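Local coordinates for GAF domain/HD domain protein (Geobacter sulfurreducens, PDB 3EEA) that is of unknown function but contains a GAF domain, the part in this chain, within a longer HD-domain protein that may have phosphatase activity, at residues 17-22 with 48-53; 84-89 with 133-138; 126-131 with 137-142. One frame throughout, in Å; residues are numbered along the deposited sequence.

How the contacts relate
All three contacts hang on one antiparallel sheet of the GAF domain. Contact 1 joins helix 14-28 to strand 46-52, at one edge of the sheet within this chain, and contact 2 involves strand 85-87 at the other; their centres are 20 Å apart. Contact 3 starts from the central strand 119-129. Its centre is 17 Å from that of contact 1 and only 5 Å from that of contact 2, with which it shares the start of helix 137-158. R130 NE lies 2.7 Å from T88 O, a probable hydrogen bond between contacts 2 and 3. A polyether occupies a pocket lined by residues such as L74, L96, L107 and F125, to which none of the contact segments contributes.

Contact 1: 17-22 with 48-53; sequences VIKDLS and PARSTG
K19 lies across the flat end of R50. Its CG sits over the centre of the guanidinium group, 3.1 Å above the plane, and is 3.3 Å from R50 NE, so it is the aliphatic part of the lysine that covers one face of the arginine. R50 can present that face because its CG stands anti to the backbone N (chi1 -180°) while the chain turns at chi3 (-71°), swinging the head group alongside the helix. The two cationic ends are also near each other, with K19 NZ 4.1 Å from R50 NH1; the salt bridge from R50 NH2 to D15 probably offsets much of this like-charge strain. Deeper in, I18 and R50 run past each other in opposite directions, and I18 CG2 rests 3.8 Å from R50 CB. S22 meets T52 through its CB, 3.5 Å from T52 OG1, but a water joins their polar groups: it donates to S22 OG (2.7 Å), lies 2.8 Å from T52 OG1 and gives a weak bond to R50 O. The serine hydroxyl itself donates to I18 O, reaching that carbonyl from the face opposite to the one used by S22 N. A49 and R50 both face V36 of the neighbouring strand, forming a classic beta bulge. The short helix and strand segments run 9.0 Å apart at their closest, inclined by 32°. Here helix 14-28 is laid on edge strand 46-52 of an antiparallel sheet with strand order 2-1-5-4-3, the helix-on-sheet architecture of a GAF domain.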
loop_
_atom_site.group_PDB
_atom_site.type_symbol
_atom_site.label_atom_id
_atom_site.label_comp_id
_atom_site.label_asym_id
_atom_site.label_seq_id
_atom_site.Cartn_x
_atom_site.Cartn_y
_atom_site.Cartn_z
ATOM N N VAL A 17 -10.894 2.729 -3.986
ATOM C CA VAL A 17 -9.593 2.057 -4.138
ATOM C C VAL A 17 -8.583 3.050 -4.786
ATOM O O VAL A 17 -7.446 3.211 -4.305
ATOM C CB VAL A 17 -9.708 0.746 -4.930
ATOM C CG1 VAL A 17 -8.317 0.101 -5.182
ATOM C CG2 VAL A 17 -10.625 -0.305 -4.161
ATOM N N ILE A 18 -9.013 3.734 -5.845
ATOM C CA ILE A 18 -8.125 4.692 -6.560
ATOM C C ILE A 18 -7.795 5.941 -5.723
ATOM O O ILE A 18 -6.670 6.425 -5.736
ATOM C CB ILE A 18 -8.717 5.080 -7.965
ATOM C CG1 ILE A 18 -8.730 3.851 -8.871
ATOM C CG2 ILE A 18 -7.916 6.260 -8.550
ATOM C CD1 ILE A 18 -7.489 3.068 -8.896
ATOM N N LYS A 19 -8.754 6.451 -4.987
ATOM C CA LYS A 19 -8.533 7.523 -3.999
ATOM C C LYS A 19 -7.503 7.100 -2.945
ATOM O O LYS A 19 -6.578 7.840 -2.629
ATOM C CB LYS A 19 -9.829 7.893 -3.258
ATOM C CG LYS A 19 -10.794 8.764 -4.012
ATOM C CD LYS A 19 -11.963 9.216 -3.127
ATOM C CE LYS A 19 -11.529 10.294 -2.111
ATOM N NZ LYS A 19 -12.587 11.339 -1.941
ATOM N N ASP A 20 -7.690 5.917 -2.375
ATOM C CA ASP A 20 -6.784 5.470 -1.326
ATOM C C ASP A 20 -5.371 5.270 -1.920
ATOM O O ASP A 20 -4.375 5.666 -1.280
ATOM C CB ASP A 20 -7.256 4.175 -0.679
ATOM C CG ASP A 20 -8.474 4.352 0.207
ATOM O OD1 ASP A 20 -8.795 5.504 0.623
ATOM O OD2 ASP A 20 -9.132 3.295 0.483
ATOM N N LEU A 21 -5.295 4.649 -3.101
ATOM C CA LEU A 21 -3.988 4.463 -3.815
ATOM C C LEU A 21 -3.296 5.808 -4.019
ATOM O O LEU A 21 -2.103 5.957 -3.691
ATOM C CB LEU A 21 -4.163 3.776 -5.137
ATOM C CG LEU A 21 -2.910 3.741 -6.035
ATOM C CD1 LEU A 21 -1.798 2.884 -5.373
ATOM C CD2 LEU A 21 -3.205 3.209 -7.424
ATOM N N SER A 22 -4.017 6.786 -4.570
ATOM C CA SER A 22 -3.447 8.114 -4.836
ATOM C C SER A 22 -2.940 8.805 -3.591
ATOM O O SER A 22 -1.796 9.336 -3.563
ATOM C CB SER A 22 -4.444 8.986 -5.619
ATOM O OG SER A 22 -4.814 8.303 -6.828
ATOM N N PRO A 48 -10.106 9.097 -18.197
ATOM C CA PRO A 48 -9.665 9.696 -16.910
ATOM C C PRO A 48 -10.516 9.182 -15.769
ATOM O O PRO A 48 -11.748 9.061 -15.913
ATOM C CB PRO A 48 -9.804 11.203 -17.113
ATOM C CG PRO A 48 -10.425 11.357 -18.448
ATOM C CD PRO A 48 -10.528 10.095 -19.182
ATOM N N ALA A 49 -9.861 8.770 -14.683
ATOM C CA ALA A 49 -10.586 8.173 -13.522
ATOM C C ALA A 49 -10.545 9.132 -12.330
ATOM O O ALA A 49 -11.570 9.555 -11.845
ATOM C CB ALA A 49 -9.986 6.829 -13.154
ATOM N N ARG A 50 -9.351 9.510 -11.909
ATOM C CA ARG A 50 -9.133 10.436 -10.828
ATOM C C ARG A 50 -7.760 11.085 -10.884
ATOM O O ARG A 50 -6.768 10.430 -11.202
ATOM C CB ARG A 50 -9.263 9.695 -9.518
ATOM C CG ARG A 50 -9.051 10.615 -8.350
ATOM C CD ARG A 50 -9.537 9.957 -7.073
ATOM N NE ARG A 50 -10.992 9.889 -7.055
ATOM C CZ ARG A 50 -11.759 10.751 -6.403
ATOM N NH1 ARG A 50 -11.199 11.754 -5.740
ATOM N NH2 ARG A 50 -13.081 10.631 -6.428
ATOM N N SER A 51 -7.693 12.371 -10.554
ATOM C CA SER A 51 -6.420 13.077 -10.380
ATOM C C SER A 51 -6.306 13.622 -8.987
ATOM O O SER A 51 -7.324 13.901 -8.354
ATOM C CB SER A 51 -6.331 14.253 -11.371
ATOM O OG SER A 51 -7.286 15.293 -11.136
ATOM N N THR A 52 -5.084 13.902 -8.558
ATOM C CA THR A 52 -4.808 14.513 -7.290
ATOM C C THR A 52 -3.640 15.446 -7.476
ATOM O O THR A 52 -2.581 15.069 -8.004
ATOM C CB THR A 52 -4.425 13.448 -6.231
ATOM O OG1 THR A 52 -5.273 12.292 -6.400
ATOM C CG2 THR A 52 -4.534 14.016 -4.860
ATOM N N GLY A 53 -3.812 16.677 -7.009
ATOM C CA GLY A 53 -2.798 17.694 -7.118
ATOM C C GLY A 53 -2.680 18.507 -8.384
ATOM O O GLY A 53 -1.731 19.270 -8.521
HETATM O O HOH W 1 -5.510 10.347 -8.434
#

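Contact 2: 84-89 with 133-138; sequences HLMLTD and PPFSDA
A Met-aromatic contact ties strand 85-87 to the loop that leads into helix 137-158, with M86 reaching the edge of the F135 ring. The sulfur SD is 5.5 Å from the centroid of that ring and 89° off its normal, so it lies almost in the ring plane. It also touches the root of the same residue, 3.9 Å from F135 CB and 3.6 Å from F135 O. M86 gets there by holding CG anti to its own N (chi1 -179°) and keeping the chain extended until it bends at its last torsion, which turns the methyl CE toward the proline, 3.9 Å from P134 CB. This loop is the connection by which the GAF fold passes from its central strand 119-129 to its last helix, and S136 at its end is the N-cap of helix 137-158, its OG capping the backbone N of E139. T88 adds a second touch, its methyl CG2 lying 4.0 Å from P134 CB; the proline thus receives methyl groups from both strand-side residues. The side chains of M86 and P134 both rest on C108 of strand 107-116, and that of F135 on L110.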
loop_
_atom_site.group_PDB
_atom_site.type_symbol
_atom_site.label_atom_id
_atom_site.label_comp_id
_atom_site.label_asym_id
_atom_site.label_seq_id
_atom_site.Cartn_x
_atom_site.Cartn_y
_atom_site.Cartn_z
ATOM N N HIS A 84 6.449 0.118 -17.379
ATOM C CA HIS A 84 6.541 1.526 -17.048
ATOM C C HIS A 84 7.545 2.240 -17.922
ATOM O O HIS A 84 8.514 1.611 -18.411
ATOM C CB HIS A 84 6.891 1.746 -15.587
ATOM C CG HIS A 84 8.343 1.599 -15.242
ATOM N ND1 HIS A 84 8.963 0.377 -15.076
ATOM C CD2 HIS A 84 9.300 2.540 -15.021
ATOM C CE1 HIS A 84 10.230 0.578 -14.743
ATOM N NE2 HIS A 84 10.458 1.878 -14.717
ATOM N N LEU A 85 7.307 3.539 -18.123
ATOM C CA LEU A 85 8.238 4.398 -18.880
ATOM C C LEU A 85 8.356 5.721 -18.127
ATOM O O LEU A 85 7.411 6.128 -17.470
ATOM C CB LEU A 85 7.702 4.634 -20.301
ATOM C CG LEU A 85 7.651 3.361 -21.137
ATOM C CD1 LEU A 85 6.884 3.537 -22.478
ATOM C CD2 LEU A 85 9.100 2.817 -21.363
ATOM N N MET A 86 9.509 6.382 -18.200
ATOM C CA MET A 86 9.657 7.733 -17.618
ATOM C C MET A 86 10.192 8.721 -18.655
ATOM O O MET A 86 11.158 8.413 -19.338
ATOM C CB MET A 86 10.597 7.691 -16.413
ATOM C CG MET A 86 10.805 9.069 -15.685
ATOM S SD MET A 86 11.707 8.902 -14.122
ATOM C CE MET A 86 13.391 8.548 -14.752
ATOM N N LEU A 87 9.568 9.889 -18.766
ATOM C CA LEU A 87 10.102 10.964 -19.587
ATOM C C LEU A 87 10.660 12.034 -18.704
ATOM O O LEU A 87 9.909 12.645 -17.929
ATOM C CB LEU A 87 9.006 11.581 -20.424
ATOM C CG LEU A 87 8.508 10.757 -21.574
ATOM C CD1 LEU A 87 7.441 11.544 -22.289
ATOM C CD2 LEU A 87 9.679 10.386 -22.530
ATOM N N THR A 88 11.964 12.279 -18.831
ATOM C CA THR A 88 12.600 13.295 -18.018
ATOM C C THR A 88 12.619 14.651 -18.726
ATOM O O THR A 88 12.922 15.650 -18.091
ATOM C CB THR A 88 14.023 12.873 -17.559
ATOM O OG1 THR A 88 14.851 12.674 -18.696
ATOM C CG2 THR A 88 13.956 11.571 -16.726
ATOM N N ASP A 89 12.261 14.681 -20.011
ATOM C CA ASP A 89 12.200 15.915 -20.791
ATOM C C ASP A 89 11.025 15.837 -21.791
ATOM O O ASP A 89 11.219 15.709 -23.010
ATOM C CB ASP A 89 13.541 16.135 -21.509
ATOM C CG ASP A 89 13.718 17.561 -22.043
ATOM O OD1 ASP A 89 12.862 18.452 -21.812
ATOM O OD2 ASP A 89 14.742 17.792 -22.721
ATOM N N PRO A 133 15.055 16.008 -8.681
ATOM C CA PRO A 133 15.616 14.789 -9.276
ATOM C C PRO A 133 14.504 13.954 -9.871
ATOM O O PRO A 133 13.382 14.002 -9.354
ATOM C CB PRO A 133 16.206 14.048 -8.082
ATOM C CG PRO A 133 16.379 15.093 -7.014
ATOM C CD PRO A 133 15.289 16.078 -7.226
ATOM N N PRO A 134 14.785 13.249 -10.971
ATOM C CA PRO A 134 13.796 12.317 -11.517
ATOM C C PRO A 134 13.424 11.220 -10.509
ATOM O O PRO A 134 14.162 10.971 -9.524
ATOM C CB PRO A 134 14.496 11.706 -12.750
ATOM C CG PRO A 134 15.923 12.011 -12.591
ATOM C CD PRO A 134 16.077 13.189 -11.681
ATOM N N PHE A 135 12.287 10.570 -10.727
ATOM C CA PHE A 135 11.941 9.422 -9.903
ATOM C C PHE A 135 13.074 8.386 -9.978
ATOM O O PHE A 135 13.516 8.015 -11.079
ATOM C CB PHE A 135 10.620 8.812 -10.328
ATOM C CG PHE A 135 9.432 9.758 -10.223
ATOM C CD1 PHE A 135 8.789 9.977 -9.025
ATOM C CD2 PHE A 135 8.996 10.439 -11.338
ATOM C CE1 PHE A 135 7.706 10.832 -8.962
ATOM C CE2 PHE A 135 7.919 11.313 -11.282
ATOM C CZ PHE A 135 7.263 11.491 -10.102
ATOM N N SER A 136 13.539 7.965 -8.814
ATOM C CA SER A 136 14.634 6.958 -8.650
ATOM C C SER A 136 14.106 5.524 -8.823
ATOM O O SER A 136 12.886 5.259 -8.776
ATOM C CB SER A 136 15.261 7.106 -7.280
ATOM O OG SER A 136 14.391 6.724 -6.197
ATOM N N ASP A 137 15.026 4.576 -8.996
ATOM C CA ASP A 137 14.650 3.173 -9.026
ATOM C C ASP A 137 13.957 2.796 -7.709
ATOM O O ASP A 137 13.024 1.998 -7.731
ATOM C CB ASP A 137 15.862 2.276 -9.189
ATOM C CG ASP A 137 16.425 2.282 -10.632
ATOM O OD1 ASP A 137 16.067 3.158 -11.460
ATOM O OD2 ASP A 137 17.286 1.407 -10.870
ATOM N N ALA A 138 14.453 3.285 -6.575
ATOM C CA ALA A 138 13.832 2.977 -5.281
ATOM C C ALA A 138 12.371 3.463 -5.172
ATOM O O ALA A 138 11.469 2.707 -4.714
ATOM C CB ALA A 138 14.636 3.567 -4.130
#

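Contact 3: 126-131 with 137-142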
loop_
_atom_site.group_PDB
_atom_site.type_symbol
_atom_site.label_atom_id
_atom_site.label_comp_id
_atom_site.label_asym_id
_atom_site.label_seq_id
_atom_site.Cartn_x
_atom_site.Cartn_y
_atom_site.Cartn_z
ATOM N N MET A 126 2.518 10.020 -12.816
ATOM C CA MET A 126 3.013 10.793 -11.666
ATOM C C MET A 126 3.992 11.793 -12.214
ATOM O O MET A 126 4.734 11.472 -13.125
ATOM C CB MET A 126 3.681 9.880 -10.665
ATOM C CG MET A 126 2.622 8.907 -10.016
ATOM S SD MET A 126 3.338 7.801 -8.822
ATOM C CE MET A 126 3.825 8.870 -7.537
ATOM N N ALA A 127 3.939 13.021 -11.688
ATOM C CA ALA A 127 4.737 14.111 -12.222
ATOM C C ALA A 127 5.381 14.880 -11.088
ATOM O O ALA A 127 4.784 15.046 -10.028
ATOM C CB ALA A 127 3.843 15.080 -13.059
ATOM N N ARG A 128 6.580 15.347 -11.349
ATOM C CA ARG A 128 7.145 16.456 -10.592
ATOM C C ARG A 128 7.983 17.377 -11.489
ATOM O O ARG A 128 8.308 17.035 -12.650
ATOM C CB ARG A 128 7.863 15.997 -9.322
ATOM C CG ARG A 128 8.767 14.967 -9.440
ATOM C CD ARG A 128 9.050 14.403 -8.035
ATOM N NE ARG A 128 10.286 13.709 -8.077
ATOM C CZ ARG A 128 10.706 12.715 -7.293
ATOM N NH1 ARG A 128 11.888 12.237 -7.576
ATOM N NH2 ARG A 128 10.011 12.184 -6.308
ATOM N N THR A 129 8.269 18.586 -10.984
ATOM C CA THR A 129 8.929 19.576 -11.825
ATOM C C THR A 129 10.321 19.106 -12.065
ATOM O O THR A 129 10.900 18.435 -11.208
ATOM C CB THR A 129 8.901 20.979 -11.206
ATOM O OG1 THR A 129 9.381 20.911 -9.860
ATOM C CG2 THR A 129 7.453 21.500 -11.209
ATOM N N ARG A 130 10.840 19.440 -13.245
ATOM C CA ARG A 130 12.122 18.949 -13.740
ATOM C C ARG A 130 13.363 19.489 -13.028
ATOM O O ARG A 130 14.463 19.018 -13.304
ATOM C CB ARG A 130 12.288 19.301 -15.223
ATOM C CG ARG A 130 11.338 18.604 -16.152
ATOM C CD ARG A 130 11.639 18.986 -17.592
ATOM N NE ARG A 130 12.857 18.315 -18.049
ATOM C CZ ARG A 130 13.980 18.906 -18.453
ATOM N NH1 ARG A 130 14.102 20.219 -18.494
ATOM N NH2 ARG A 130 15.003 18.148 -18.829
ATOM N N ASP A 131 13.206 20.487 -12.177
ATOM C CA ASP A 131 14.341 20.973 -11.361
ATOM C C ASP A 131 14.589 20.047 -10.149
ATOM O O ASP A 131 15.635 20.128 -9.518
ATOM C CB ASP A 131 14.141 22.433 -10.919
ATOM C CG ASP A 131 12.818 22.661 -10.249
ATOM O OD1 ASP A 131 11.917 21.834 -10.460
ATOM O OD2 ASP A 131 12.654 23.669 -9.543
ATOM N N ASP A 137 15.026 4.576 -8.996
ATOM C CA ASP A 137 14.650 3.173 -9.026
ATOM C C ASP A 137 13.957 2.796 -7.709
ATOM O O ASP A 137 13.024 1.998 -7.731
ATOM C CB ASP A 137 15.862 2.276 -9.189
ATOM C CG ASP A 137 16.425 2.282 -10.632
ATOM O OD1 ASP A 137 16.067 3.158 -11.460
ATOM O OD2 ASP A 137 17.286 1.407 -10.870
ATOM N N ALA A 138 14.453 3.285 -6.575
ATOM C CA ALA A 138 13.832 2.977 -5.281
ATOM C C ALA A 138 12.371 3.463 -5.172
ATOM O O ALA A 138 11.469 2.707 -4.714
ATOM C CB ALA A 138 14.636 3.567 -4.130
ATOM N N GLU A 139 12.150 4.694 -5.606
ATOM C CA GLU A 139 10.799 5.271 -5.634
ATOM C C GLU A 139 9.908 4.509 -6.608
ATOM O O GLU A 139 8.747 4.164 -6.292
ATOM C CB GLU A 139 10.842 6.731 -6.053
ATOM C CG GLU A 139 11.377 7.660 -4.973
ATOM C CD GLU A 139 11.681 9.078 -5.487
ATOM O OE1 GLU A 139 12.027 9.280 -6.681
ATOM O OE2 GLU A 139 11.537 10.015 -4.684
ATOM N N THR A 140 10.442 4.200 -7.797
ATOM C CA THR A 140 9.685 3.502 -8.809
ATOM C C THR A 140 9.283 2.083 -8.332
ATOM O O THR A 140 8.208 1.585 -8.681
ATOM C CB THR A 140 10.428 3.509 -10.181
ATOM O OG1 THR A 140 10.640 4.892 -10.540
ATOM C CG2 THR A 140 9.594 2.854 -11.247
ATOM N N ALA A 141 10.150 1.417 -7.599
ATOM C CA ALA A 141 9.856 0.070 -7.097
ATOM C C ALA A 141 8.607 0.094 -6.196
ATOM O O ALA A 141 7.727 -0.749 -6.345
ATOM C CB ALA A 141 11.027 -0.489 -6.331
ATOM N N ILE A 142 8.576 1.062 -5.286
ATOM C CA ILE A 142 7.423 1.286 -4.389
ATOM C C ILE A 142 6.144 1.564 -5.170
ATOM O O ILE A 142 5.105 0.939 -4.913
ATOM C CB ILE A 142 7.700 2.436 -3.414
ATOM C CG1 ILE A 142 8.878 2.032 -2.495
ATOM C CG2 ILE A 142 6.383 2.732 -2.618
ATOM C CD1 ILE A 142 9.446 3.120 -1.651
#
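R128 and E139 form a two-pronged salt bridge, the guanidinium end-on with one nitrogen for each oxygen. NH2 of R128 donates to E139 OE2 at 3.1 Å and nearly straight, 170° at the hydrogen, with the oxygen in the guanidinium plane. NH1 of R128 donates to E139 OE1 at 3.1 Å, using the syn lone pair of that oxygen, but along a more bent path. The groups are not coplanar: their planes are turned 60° apart, and OE2 is met from above the carboxylate plane. R128 leaves the strand with CG wedged between the backbone N and the carbonyl carbon (chi1 49°), then runs extended to the glutamate. Around this pair, K30 O takes a bond from NH2, P133 O one from NH1, and the ring of F135 makes a cation-pi contact with the arginine. On the other side, E139 OE1 also accepts S136 N, completing a capping box at the start of helix 137-158. A methionine in place of R128 would probably leave the E139 carboxylate without its positive mate and K30 O and P133 O without these donors. The buried arginine charge is thus probably balanced by a carboxylate whose negative form the helix N-terminus is likely to stabilise.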